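Local coordinates for DegV family protein (Thermus thermophilus, PDB 2DT8) that binds fatty acids, here holding a palmitic acid molecule, and also carries a zinc ion, at residues R71-A76 with G108-V113; R202-A207 with G271-Y276; A227-S232 with D236-L241. All coordinates share one frame; numbering follows the deposited sequence.

The three contacts all set a helix against a strand, but on two sides of the molecule. Contact 1, only partly buried, joins helix 66-76 to strand 110-114; contacts 2 and 3, both buried although E204 of contact 2 is exposed, lie across the chain's centre from it, their own centres about 8 Å apart. These two share a sheet, since strands 225-231 and 273-279 are neighbours in it, and both segments of contact 3 fall, in sequence, between the two of contact 2. Contact 1 rests on a tyrosine CH-pi contact, contact 2 on a tyrosine hydroxyl against carbon, contact 3 on apolar packing of V238 and L241 against F229 and Y231.

Contact 1. Residues R71-A76 with G108-V113; sequences RVYREA and GRVTVV
Y73, from helix 66-76, reaches across to V110 and V112 of strand 110-114 and makes every contact between the two segments. The main interaction is a CH-pi contact. V110 CG1 sits over one face of the Y73 ring, 4.0 Å from the ring centroid and 21° off the normal, so it is displaced toward the rim. Its nearest ring atoms are CE2 and CZ, with CE2 3.8 Å from CG1. The other methyl, V110 CG2, comes only to 4.2 Å from Y73 CD2.

Plain van der Waals contact adds a second step along the strand: V112 CG2 lies 4.0 Å from Y73 OH. V110 points at the helix and T111 away from it; V112 does not point straight at the helix but still brings CG2 to the hydroxyl end. With CG anti to the carbonyl carbon (chi1 -66°), the tyrosine ring stretches out from the helix and crosses the valine side chains at about a right angle.

Y73 thus packs its helix onto the mixed sheet in which 110-114 pairs in parallel with 82-87. Its side chain is about 7 Å from that of E105, which with E67 binds the zinc ion. The chemistry is split along one side chain: the valines grip the ring by dispersion, while a hydrogen bond to S85 OG gives the hydroxyl a polar partner and is likely to limit where that end can lie.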
ATOM      1  N   ARG A  71     -11.649  17.233  -9.565  1.00  6.67           N
ATOM      2  CA  ARG A  71     -10.914  17.693 -10.744  1.00  7.68           C
ATOM      3  C   ARG A  71     -10.419  16.508 -11.564  1.00  7.81           C
ATOM      4  O   ARG A  71     -10.502  16.519 -12.795  1.00  9.39           O
ATOM      5  CB  ARG A  71      -9.724  18.559 -10.338  1.00 10.26           C
ATOM      6  CG  ARG A  71      -8.870  19.035 -11.516  1.00 18.11           C
ATOM      7  CD  ARG A  71      -7.672  19.893 -11.087  1.00 23.57           C
ATOM      8  NE  ARG A  71      -7.433  19.877  -9.644  1.00 31.07           N
ATOM      9  CZ  ARG A  71      -8.224  20.468  -8.752  1.00 31.91           C
ATOM     10  NH1 ARG A  71      -9.200  21.270  -9.162  1.00 37.06           N
ATOM     11  NH2 ARG A  71      -8.044  20.259  -7.454  1.00 33.87           N
ATOM     12  N   VAL A  72      -9.881  15.493 -10.950  1.00  7.55           N
ATOM     13  CA  VAL A  72      -9.363  14.331 -11.651  1.00  7.90           C
ATOM     14  C   VAL A  72     -10.518  13.553 -12.296  1.00  8.09           C
ATOM     15  O   VAL A  72     -10.429  13.178 -13.462  1.00  7.96           O
ATOM     16  CB  VAL A  72      -8.521  13.453 -10.690  1.00  8.41           C
ATOM     17  CG1 VAL A  72      -8.085  12.172 -11.379  1.00  9.91           C
ATOM     18  CG2 VAL A  72      -7.281  14.244 -10.241  1.00 10.89           C
ATOM     19  N   TYR A  73     -11.613  13.339 -11.566  1.00  6.44           N
ATOM     20  CA  TYR A  73     -12.736  12.603 -12.136  1.00  7.27           C
ATOM     21  C   TYR A  73     -13.301  13.339 -13.344  1.00  6.42           C
ATOM     22  O   TYR A  73     -13.585  12.727 -14.374  1.00  7.32           O
ATOM     23  CB  TYR A  73     -13.864  12.397 -11.107  1.00  5.72           C
ATOM     24  CG  TYR A  73     -13.519  11.496  -9.935  1.00  5.21           C
ATOM     25  CD1 TYR A  73     -12.456  10.586 -10.005  1.00  4.86           C
ATOM     26  CD2 TYR A  73     -14.281  11.524  -8.768  1.00  6.31           C
ATOM     27  CE1 TYR A  73     -12.165   9.733  -8.944  1.00  4.36           C
ATOM     28  CE2 TYR A  73     -14.003  10.671  -7.705  1.00  4.34           C
ATOM     29  CZ  TYR A  73     -12.942   9.777  -7.794  1.00  2.34           C
ATOM     30  OH  TYR A  73     -12.665   8.950  -6.736  1.00  5.78           O
ATOM     31  N   ARG A  74     -13.441  14.628 -13.283  1.00  7.79           N
ATOM     32  CA  ARG A  74     -14.010  15.457 -14.337  1.00  8.25           C
ATOM     33  C   ARG A  74     -13.155  15.384 -15.604  1.00  7.91           C
ATOM     34  O   ARG A  74     -13.657  15.305 -16.718  1.00 11.24           O
ATOM     35  CB  ARG A  74     -14.110  16.914 -13.871  1.00  7.86           C
ATOM     36  CG  ARG A  74     -14.604  17.856 -14.956  1.00 12.39           C
ATOM     37  CD  ARG A  74     -15.012  19.222 -14.407  1.00 18.02           C
ATOM     38  NE  ARG A  74     -13.983  19.826 -13.566  1.00 20.34           N
ATOM     39  CZ  ARG A  74     -13.996  19.816 -12.236  1.00 23.61           C
ATOM     40  NH1 ARG A  74     -15.023  19.287 -11.573  1.00 21.00           N
ATOM     41  NH2 ARG A  74     -12.980  20.338 -11.564  1.00 24.58           N
ATOM     42  N   GLU A  75     -11.836  15.372 -15.348  1.00  8.58           N
ATOM     43  CA  GLU A  75     -10.932  15.352 -16.482  1.00 11.35           C
ATOM     44  C   GLU A  75     -10.937  13.968 -17.162  1.00 11.65           C
ATOM     45  O   GLU A  75     -10.931  13.830 -18.377  1.00 13.49           O
ATOM     46  CB  GLU A  75      -9.489  15.681 -16.008  1.00 12.41           C
ATOM     47  CG  GLU A  75      -9.308  17.157 -15.679  1.00 22.50           C
ATOM     48  CD  GLU A  75      -7.973  17.465 -15.029  1.00 29.05           C
ATOM     49  OE1 GLU A  75      -7.326  16.530 -14.504  1.00 31.12           O
ATOM     50  OE2 GLU A  75      -7.579  18.651 -15.020  1.00 29.76           O
ATOM     51  N   ALA A  76     -11.036  12.966 -16.272  1.00  9.22           N
ATOM     52  CA  ALA A  76     -11.018  11.609 -16.783  1.00  8.55           C
ATOM     53  C   ALA A  76     -12.277  11.282 -17.604  1.00  8.20           C
ATOM     54  O   ALA A  76     -12.232  10.627 -18.650  1.00 11.14           O
ATOM     55  CB  ALA A  76     -10.960  10.585 -15.613  1.00  7.69           C
ATOM     56  N   GLY A 108     -23.456   7.772 -10.902  1.00  9.40           N
ATOM     57  CA  GLY A 108     -23.453   6.729 -11.908  1.00 10.71           C
ATOM     58  C   GLY A 108     -22.156   6.472 -12.679  1.00 11.86           C
ATOM     59  O   GLY A 108     -21.962   5.429 -13.291  1.00 13.88           O
ATOM     60  N   ARG A 109     -21.305   7.512 -12.638  1.00  8.49           N
ATOM     61  CA  ARG A 109     -20.023   7.358 -13.297  1.00  7.64           C
ATOM     62  C   ARG A 109     -18.730   7.093 -12.602  1.00  5.88           C
ATOM     63  O   ARG A 109     -17.684   7.081 -13.237  1.00  7.86           O
ATOM     64  CB  ARG A 109     -20.037   8.630 -14.075  1.00 10.45           C
ATOM     65  CG  ARG A 109     -21.079   8.712 -15.202  1.00 11.30           C
ATOM     66  CD  ARG A 109     -20.731   9.809 -16.192  1.00 14.12           C
ATOM     67  NE  ARG A 109     -20.856  11.134 -15.602  1.00 16.20           N
ATOM     68  CZ  ARG A 109     -20.325  12.238 -16.123  1.00 18.53           C
ATOM     69  NH1 ARG A 109     -19.559  12.167 -17.204  1.00 13.18           N
ATOM     70  NH2 ARG A 109     -20.560  13.412 -15.554  1.00 20.95           N
ATOM     71  N   VAL A 110     -18.833   6.877 -11.278  1.00  6.53           N
ATOM     72  CA  VAL A 110     -17.608   6.640 -10.539  1.00  7.20           C
ATOM     73  C   VAL A 110     -17.844   5.569  -9.508  1.00  7.73           C
ATOM     74  O   VAL A 110     -18.803   5.628  -8.732  1.00 10.58           O
ATOM     75  CB  VAL A 110     -17.143   7.926  -9.831  1.00  8.38           C
ATOM     76  CG1 VAL A 110     -15.869   7.628  -9.011  1.00  8.15           C
ATOM     77  CG2 VAL A 110     -16.879   9.027 -10.837  1.00  8.97           C
ATOM     78  N   THR A 111     -16.961   4.577  -9.492  1.00  6.85           N
ATOM     79  CA  THR A 111     -17.044   3.516  -8.500  1.00  6.88           C
ATOM     80  C   THR A 111     -15.806   3.612  -7.632  1.00  4.22           C
ATOM     81  O   THR A 111     -14.682   3.476  -8.120  1.00  8.15           O
ATOM     82  CB  THR A 111     -17.091   2.125  -9.149  1.00  8.14           C
ATOM     83  OG1 THR A 111     -18.241   2.036 -10.002  1.00  8.57           O
ATOM     84  CG2 THR A 111     -17.173   1.038  -8.076  1.00  6.50           C
ATOM     85  N   VAL A 112     -16.009   3.863  -6.344  1.00  4.53           N
ATOM     86  CA  VAL A 112     -14.906   3.979  -5.401  1.00  6.30           C
ATOM     87  C   VAL A 112     -14.761   2.662  -4.649  1.00  6.87           C
ATOM     88  O   VAL A 112     -15.729   2.156  -4.076  1.00  8.49           O
ATOM     89  CB  VAL A 112     -15.174   5.113  -4.392  1.00  5.72           C
ATOM     90  CG1 VAL A 112     -14.042   5.192  -3.367  1.00  8.66           C
ATOM     91  CG2 VAL A 112     -15.325   6.439  -5.135  1.00  8.31           C
ATOM     92  N   VAL A 113     -13.551   2.108  -4.659  1.00  5.12           N
ATOM     93  CA  VAL A 113     -13.262   0.845  -3.989  1.00  5.39           C
ATOM     94  C   VAL A 113     -12.245   0.986  -2.857  1.00  5.63           C
ATOM     95  O   VAL A 113     -11.133   1.491  -3.064  1.00  6.68           O
ATOM     96  CB  VAL A 113     -12.707  -0.195  -5.010  1.00  6.26           C
ATOM     97  CG1 VAL A 113     -12.393  -1.505  -4.300  1.00  9.29           C
ATOM     98  CG2 VAL A 113     -13.713  -0.424  -6.147  1.00  7.58           C
TER

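Contact 2. Residues R202-A207 with G271-Y276; sequences RGEKKA and GTYGFY
The first turn of helix 204-219 meets the beginning of strand 273-279, with E204 and A207 both touching the hydroxyl end of Y273. Y273 is the long arm here. It sets off toward the helix, and its ring spans segments whose CA atoms are nowhere nearer than 10.5 Å (A207 to G274); the chi1 of 64° carries the ring off the strand to the helix.

At the far end of that arm, Y273 OH lies 3.7 Å from E204 CG and 3.9 Å from A207 CB. Both neighbours are carbon, so the hydroxyl oxygen meets the helix by van der Waals packing. E204 offers its methylene rather than its acid, for OE1 stays 5.2 Å from Y273 OH. The carboxylate plane is turned 65° from that of the ring. The charge is directed elsewhere, OE2 forming a salt bridge with R208 one turn further along the same helix. A207, one turn after G203, presents its lone methyl, and its N closes the first helical turn by bonding to G203 O at 3.1 Å; G203 itself occupies the N-cap position.

Helix 236-247 fills in beside the contact, with A237 touching both E204 and Y273 and V238 touching Y273 near its CB. On the sheet itself, Y273 pairs through its backbone with S158 of strand 154-158, while A201, at the end of strand 194-201, packs against A207.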
ATOM      1  N   ARG A 202      13.466 -13.096  17.496  1.00 14.47           N
ATOM      2  CA  ARG A 202      14.773 -12.605  17.887  1.00 13.27           C
ATOM      3  C   ARG A 202      15.745 -12.552  16.675  1.00 13.07           C
ATOM      4  O   ARG A 202      16.358 -13.538  16.288  1.00 13.25           O
ATOM      5  CB  ARG A 202      15.435 -13.537  18.970  1.00 15.20           C
ATOM      6  CG  ARG A 202      16.790 -13.098  19.470  1.00 25.24           C
ATOM      7  CD  ARG A 202      17.365 -14.061  20.495  1.00 28.61           C
ATOM      8  NE  ARG A 202      18.193 -13.368  21.482  1.00 35.77           N
ATOM      9  CZ  ARG A 202      19.065 -12.731  20.679  1.00 37.33           C
ATOM     10  NH1 ARG A 202      19.853 -13.225  19.740  1.00 37.54           N
ATOM     11  NH2 ARG A 202      19.283 -11.505  21.162  1.00 40.47           N
ATOM     12  N   GLY A 203      15.904 -11.256  16.286  1.00 11.14           N
ATOM     13  CA  GLY A 203      16.755 -11.009  15.138  1.00 13.18           C
ATOM     14  C   GLY A 203      16.060 -10.892  13.780  1.00 12.92           C
ATOM     15  O   GLY A 203      15.002 -11.461  13.543  1.00 12.79           O
ATOM     16  N   GLU A 204      16.730 -10.113  12.912  1.00 12.66           N
ATOM     17  CA  GLU A 204      16.158  -9.933  11.591  1.00 14.72           C
ATOM     18  C   GLU A 204      15.935 -11.223  10.763  1.00 15.01           C
ATOM     19  O   GLU A 204      14.936 -11.425  10.087  1.00 13.63           O
ATOM     20  CB  GLU A 204      17.025  -8.910  10.756  1.00 18.20           C
ATOM     21  CG  GLU A 204      16.616  -8.634   9.314  1.00 28.61           C
ATOM     22  CD  GLU A 204      17.729  -7.972   8.516  1.00 32.57           C
ATOM     23  OE1 GLU A 204      18.033  -6.788   8.789  1.00 39.01           O
ATOM     24  OE2 GLU A 204      18.299  -8.635   7.625  1.00 37.00           O
ATOM     25  N   LYS A 205      16.957 -12.087  10.912  1.00 13.95           N
ATOM     26  CA  LYS A 205      16.853 -13.369  10.243  1.00 14.03           C
ATOM     27  C   LYS A 205      15.664 -14.259  10.610  1.00 14.82           C
ATOM     28  O   LYS A 205      14.974 -14.802   9.757  1.00 12.65           O
ATOM     29  CB  LYS A 205      18.168 -14.251  10.431  1.00 15.67           C
ATOM     30  CG  LYS A 205      18.182 -15.594   9.719  1.00 13.67           C
ATOM     31  CD  LYS A 205      19.552 -16.252   9.807  1.00 19.23           C
ATOM     32  CE  LYS A 205      19.570 -17.586   9.060  1.00 21.39           C
ATOM     33  NZ  LYS A 205      20.918 -18.234   9.066  1.00 24.74           N
ATOM     34  N   LYS A 206      15.487 -14.378  11.938  1.00 11.57           N
ATOM     35  CA  LYS A 206      14.376 -15.188  12.398  1.00 11.46           C
ATOM     36  C   LYS A 206      13.021 -14.577  11.979  1.00 12.78           C
ATOM     37  O   LYS A 206      12.036 -15.245  11.692  1.00 11.08           O
ATOM     38  CB  LYS A 206      14.388 -15.537  13.933  1.00 14.19           C
ATOM     39  CG  LYS A 206      15.413 -16.593  14.324  1.00 23.86           C
ATOM     40  CD  LYS A 206      15.402 -16.896  15.809  1.00 30.03           C
ATOM     41  CE  LYS A 206      16.445 -17.952  16.116  1.00 31.46           C
ATOM     42  NZ  LYS A 206      16.354 -19.048  15.110  1.00 32.72           N
ATOM     43  N   ALA A 207      13.070 -13.234  11.973  1.00 11.42           N
ATOM     44  CA  ALA A 207      11.895 -12.520  11.511  1.00  9.78           C
ATOM     45  C   ALA A 207      11.532 -12.857  10.055  1.00 10.90           C
ATOM     46  O   ALA A 207      10.368 -13.097   9.700  1.00 10.33           O
ATOM     47  CB  ALA A 207      12.081 -10.980  11.615  1.00  9.44           C
ATOM     48  N   GLY A 271      13.441   1.612   8.605  1.00  7.09           N
ATOM     49  CA  GLY A 271      13.677   0.180   8.597  1.00  6.93           C
ATOM     50  C   GLY A 271      12.461  -0.684   8.337  1.00  6.71           C
ATOM     51  O   GLY A 271      12.366  -1.794   8.859  1.00  8.58           O
ATOM     52  N   THR A 272      11.528  -0.184   7.535  1.00  6.47           N
ATOM     53  CA  THR A 272      10.337  -0.967   7.224  1.00  5.05           C
ATOM     54  C   THR A 272      10.627  -1.833   6.002  1.00  5.65           C
ATOM     55  O   THR A 272      11.297  -1.399   5.066  1.00  6.83           O
ATOM     56  CB  THR A 272       9.125  -0.047   6.912  1.00  6.28           C
ATOM     57  OG1 THR A 272       8.864   0.793   8.045  1.00  7.55           O
ATOM     58  CG2 THR A 272       7.866  -0.871   6.618  1.00  7.59           C
ATOM     59  N   TYR A 273      10.154  -3.075   6.023  1.00  4.46           N
ATOM     60  CA  TYR A 273      10.326  -3.957   4.871  1.00  4.77           C
ATOM     61  C   TYR A 273       9.275  -5.047   4.938  1.00  5.33           C
ATOM     62  O   TYR A 273       8.769  -5.362   6.011  1.00  5.89           O
ATOM     63  CB  TYR A 273      11.732  -4.583   4.827  1.00  5.06           C
ATOM     64  CG  TYR A 273      12.057  -5.507   5.974  1.00  6.84           C
ATOM     65  CD1 TYR A 273      12.553  -5.011   7.182  1.00  7.83           C
ATOM     66  CD2 TYR A 273      11.873  -6.889   5.854  1.00  9.18           C
ATOM     67  CE1 TYR A 273      12.857  -5.857   8.228  1.00  8.33           C
ATOM     68  CE2 TYR A 273      12.171  -7.744   6.902  1.00  9.94           C
ATOM     69  CZ  TYR A 273      12.664  -7.226   8.084  1.00 10.52           C
ATOM     70  OH  TYR A 273      12.971  -8.072   9.119  1.00 12.64           O
ATOM     71  N   GLY A 274       8.933  -5.610   3.786  1.00  4.80           N
ATOM     72  CA  GLY A 274       7.942  -6.672   3.770  1.00  5.43           C
ATOM     73  C   GLY A 274       7.477  -6.806   2.319  1.00  4.97           C
ATOM     74  O   GLY A 274       8.109  -6.323   1.389  1.00  5.21           O
ATOM     75  N   PHE A 275       6.313  -7.471   2.199  1.00  4.17           N
ATOM     76  CA  PHE A 275       5.795  -7.682   0.863  1.00  3.40           C
ATOM     77  C   PHE A 275       4.306  -8.032   0.871  1.00  3.82           C
ATOM     78  O   PHE A 275       3.769  -8.553   1.840  1.00  5.41           O
ATOM     79  CB  PHE A 275       6.529  -8.626  -0.116  1.00  5.30           C
ATOM     80  CG  PHE A 275       6.384 -10.046   0.347  1.00  4.38           C
ATOM     81  CD1 PHE A 275       7.191 -10.519   1.373  1.00  6.22           C
ATOM     82  CD2 PHE A 275       5.471 -10.886  -0.270  1.00  6.61           C
ATOM     83  CE1 PHE A 275       7.083 -11.841   1.781  1.00  7.12           C
ATOM     84  CE2 PHE A 275       5.368 -12.211   0.147  1.00  8.02           C
ATOM     85  CZ  PHE A 275       6.170 -12.693   1.173  1.00  7.78           C
ATOM     86  N   TYR A 276       3.671  -7.659  -0.254  1.00  4.51           N
ATOM     87  CA  TYR A 276       2.266  -8.000  -0.378  1.00  3.73           C
ATOM     88  C   TYR A 276       2.306  -9.061  -1.479  1.00  6.24           C
ATOM     89  O   TYR A 276       3.264  -9.177  -2.232  1.00  5.82           O
ATOM     90  CB  TYR A 276       1.548  -6.761  -1.011  1.00  5.26           C
ATOM     91  CG  TYR A 276       0.656  -6.115  -0.011  1.00  5.56           C
ATOM     92  CD1 TYR A 276      -0.624  -6.618   0.204  1.00  6.33           C
ATOM     93  CD2 TYR A 276       1.086  -4.995   0.701  1.00  4.79           C
ATOM     94  CE1 TYR A 276      -1.463  -6.016   1.130  1.00  6.73           C
ATOM     95  CE2 TYR A 276       0.243  -4.385   1.618  1.00  5.42           C
ATOM     96  CZ  TYR A 276      -1.028  -4.889   1.831  1.00  6.54           C
ATOM     97  OH  TYR A 276      -1.865  -4.301   2.758  1.00  7.27           O
TER

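Contact 3. Residues A227-S232 with D236-L241; sequences AYFLYS and DAVAAL
V238 drives both of its methyl groups into strand 225-231, meeting three successive residues, F229, L230 and Y231. The apolar contacts come first. CG2, anti to the backbone N, reaches F229 CB at 3.8 Å and lies at the edge of the phenylalanine ring, close to its plane. CG1 goes the other way along the strand and rests 3.9 Å from Y231 CB, where the two side chains cross at about a right angle; beyond CB the tyrosine leads away from the helix. One turn on, L241 takes up the outer part of F229, with F229 CE2 4.4 Å from L241 CG.

These elements form the first half of a beta-alpha-beta unit made of strand 225-231, helix 236-247 and strand 252-259. The helix runs back over the strand nearly antiparallel, at 160°, with the axes of the two short segments 8.2 Å apart at their closest.

The backbone takes part too. V238 CG2 packs 3.4 Å from L230 O, so the valine fits snugly against the strand itself as well as its side chains. Cut back to an alanine here, the side chain would lose both methyls, which is likely to open a gap over L230 O between F229 CB and Y231 CB and leave L241 to hold the helix to F229.

Within the sheet, the F229 ring stacks on that of F275 from strand 273-279. L230 points away from the helix, and its side chain touches the bound palmitic acid.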
ATOM      1  N   ALA A 227       4.153 -11.222  -6.243  1.00  7.28           N
ATOM      2  CA  ALA A 227       4.577 -10.597  -4.998  1.00  5.96           C
ATOM      3  C   ALA A 227       5.092  -9.172  -5.211  1.00  5.52           C
ATOM      4  O   ALA A 227       5.676  -8.841  -6.233  1.00  6.81           O
ATOM      5  CB  ALA A 227       5.642 -11.448  -4.338  1.00  6.86           C
ATOM      6  N   TYR A 228       4.871  -8.370  -4.153  1.00  5.35           N
ATOM      7  CA  TYR A 228       5.278  -6.984  -4.266  1.00  4.83           C
ATOM      8  C   TYR A 228       6.060  -6.602  -2.971  1.00  4.99           C
ATOM      9  O   TYR A 228       5.515  -6.591  -1.874  1.00  5.09           O
ATOM     10  CB  TYR A 228       4.008  -6.110  -4.437  1.00  5.79           C
ATOM     11  CG  TYR A 228       3.316  -6.536  -5.683  1.00  4.40           C
ATOM     12  CD1 TYR A 228       2.484  -7.651  -5.668  1.00  5.74           C
ATOM     13  CD2 TYR A 228       3.519  -5.843  -6.876  1.00  8.11           C
ATOM     14  CE1 TYR A 228       1.855  -8.067  -6.831  1.00  7.42           C
ATOM     15  CE2 TYR A 228       2.898  -6.264  -8.043  1.00  8.25           C
ATOM     16  CZ  TYR A 228       2.075  -7.375  -8.024  1.00  5.92           C
ATOM     17  OH  TYR A 228       1.460  -7.807  -9.183  1.00 10.33           O
ATOM     18  N   PHE A 229       7.351  -6.300  -3.196  1.00  6.58           N
ATOM     19  CA  PHE A 229       8.186  -6.024  -2.044  1.00  4.17           C
ATOM     20  C   PHE A 229       8.366  -4.529  -1.812  1.00  4.85           C
ATOM     21  O   PHE A 229       8.480  -3.751  -2.755  1.00  5.60           O
ATOM     22  CB  PHE A 229       9.558  -6.681  -2.257  1.00  6.98           C
ATOM     23  CG  PHE A 229       9.487  -8.177  -2.339  1.00  5.72           C
ATOM     24  CD1 PHE A 229       9.106  -8.806  -3.525  1.00  7.97           C
ATOM     25  CD2 PHE A 229       9.739  -8.950  -1.218  1.00  5.29           C
ATOM     26  CE1 PHE A 229       8.980 -10.196  -3.579  1.00  8.31           C
ATOM     27  CE2 PHE A 229       9.615 -10.344  -1.263  1.00  7.61           C
ATOM     28  CZ  PHE A 229       9.235 -10.962  -2.450  1.00  8.34           C
ATOM     29  N   LEU A 230       8.416  -4.157  -0.539  1.00  4.76           N
ATOM     30  CA  LEU A 230       8.511  -2.760  -0.135  1.00  6.97           C
ATOM     31  C   LEU A 230       9.526  -2.523   0.985  1.00  7.16           C
ATOM     32  O   LEU A 230       9.764  -3.373   1.834  1.00  6.47           O
ATOM     33  CB  LEU A 230       7.144  -2.306   0.392  1.00  8.69           C
ATOM     34  CG  LEU A 230       6.008  -2.370  -0.634  1.00 11.04           C
ATOM     35  CD1 LEU A 230       4.660  -2.468   0.068  1.00 16.53           C
ATOM     36  CD2 LEU A 230       6.089  -1.140  -1.535  1.00  9.82           C
ATOM     37  N   TYR A 231      10.145  -1.334   0.893  1.00  6.62           N
ATOM     38  CA  TYR A 231      11.083  -0.980   1.940  1.00  5.37           C
ATOM     39  C   TYR A 231      11.308   0.518   2.161  1.00  8.79           C
ATOM     40  O   TYR A 231      10.931   1.356   1.352  1.00  7.64           O
ATOM     41  CB  TYR A 231      12.536  -1.448   1.595  1.00  9.17           C
ATOM     42  CG  TYR A 231      13.033  -0.695   0.411  1.00 10.42           C
ATOM     43  CD1 TYR A 231      12.667  -1.096  -0.871  1.00 12.07           C
ATOM     44  CD2 TYR A 231      13.878   0.402   0.576  1.00 15.00           C
ATOM     45  CE1 TYR A 231      13.133  -0.403  -1.977  1.00 13.80           C
ATOM     46  CE2 TYR A 231      14.352   1.090  -0.532  1.00 16.78           C
ATOM     47  CZ  TYR A 231      13.987   0.687  -1.804  1.00 17.26           C
ATOM     48  OH  TYR A 231      14.445   1.374  -2.911  1.00 21.50           O
ATOM     49  N   SER A 232      11.924   0.790   3.326  1.00  9.29           N
ATOM     50  CA  SER A 232      12.217   2.178   3.622  1.00 12.14           C
ATOM     51  C   SER A 232      13.565   1.915   4.296  1.00 14.15           C
ATOM     52  O   SER A 232      13.731   0.977   5.066  1.00 18.96           O
ATOM     53  CB  SER A 232      11.344   2.919   4.735  1.00 11.45           C
ATOM     54  OG  SER A 232      11.521   2.240   5.979  1.00 12.89           O
ATOM     55  N   ASP A 236      18.720  -4.007   1.869  1.00 25.46           N
ATOM     56  CA  ASP A 236      19.169  -5.316   2.301  1.00 23.97           C
ATOM     57  C   ASP A 236      18.230  -6.343   2.973  1.00 23.16           C
ATOM     58  O   ASP A 236      18.174  -7.504   2.584  1.00 19.84           O
ATOM     59  CB  ASP A 236      20.396  -5.247   3.306  1.00 26.25           C
ATOM     60  CG  ASP A 236      21.599  -4.688   2.632  1.00 34.84           C
ATOM     61  OD1 ASP A 236      21.554  -4.517   1.396  1.00 36.89           O
ATOM     62  OD2 ASP A 236      22.587  -4.425   3.340  1.00 37.29           O
ATOM     63  N   ALA A 237      17.481  -5.870   3.967  1.00 19.09           N
ATOM     64  CA  ALA A 237      16.493  -6.725   4.623  1.00 19.35           C
ATOM     65  C   ALA A 237      15.474  -7.171   3.593  1.00 17.45           C
ATOM     66  O   ALA A 237      15.233  -8.370   3.452  1.00 15.00           O
ATOM     67  CB  ALA A 237      15.794  -5.993   5.773  1.00 18.37           C
ATOM     68  N   VAL A 238      14.890  -6.229   2.851  1.00 15.36           N
ATOM     69  CA  VAL A 238      13.905  -6.629   1.852  1.00 13.06           C
ATOM     70  C   VAL A 238      14.550  -7.455   0.733  1.00 10.94           C
ATOM     71  O   VAL A 238      13.913  -8.351   0.184  1.00 13.45           O
ATOM     72  CB  VAL A 238      13.141  -5.420   1.233  1.00  9.42           C
ATOM     73  CG1 VAL A 238      13.917  -4.811   0.076  1.00 15.45           C
ATOM     74  CG2 VAL A 238      11.758  -5.885   0.764  1.00 15.02           C
ATOM     75  N   ALA A 239      15.807  -7.165   0.398  1.00 14.14           N
ATOM     76  CA  ALA A 239      16.475  -7.914  -0.657  1.00 15.43           C
ATOM     77  C   ALA A 239      16.662  -9.364  -0.234  1.00 15.39           C
ATOM     78  O   ALA A 239      16.437 -10.280  -1.024  1.00 15.30           O
ATOM     79  CB  ALA A 239      17.830  -7.282  -0.995  1.00 18.04           C
ATOM     80  N   ALA A 240      17.073  -9.572   1.012  1.00 15.52           N
ATOM     81  CA  ALA A 240      17.271 -10.924   1.518  1.00 17.89           C
ATOM     82  C   ALA A 240      15.938 -11.668   1.549  1.00 16.49           C
ATOM     83  O   ALA A 240      15.864 -12.867   1.265  1.00 17.75           O
ATOM     84  CB  ALA A 240      17.872 -10.877   2.909  1.00 18.63           C
ATOM     85  N   LEU A 241      14.884 -10.944   1.900  1.00 14.62           N
ATOM     86  CA  LEU A 241      13.553 -11.521   1.972  1.00 12.70           C
ATOM     87  C   LEU A 241      13.082 -11.932   0.574  1.00 12.70           C
ATOM     88  O   LEU A 241      12.543 -13.024   0.389  1.00 12.11           O
ATOM     89  CB  LEU A 241      12.591 -10.500   2.597  1.00 11.94           C
ATOM     90  CG  LEU A 241      11.154 -10.946   2.862  1.00 11.22           C
ATOM     91  CD1 LEU A 241      11.156 -12.124   3.831  1.00 10.93           C
ATOM     92  CD2 LEU A 241      10.354  -9.779   3.451  1.00  8.14           C
TER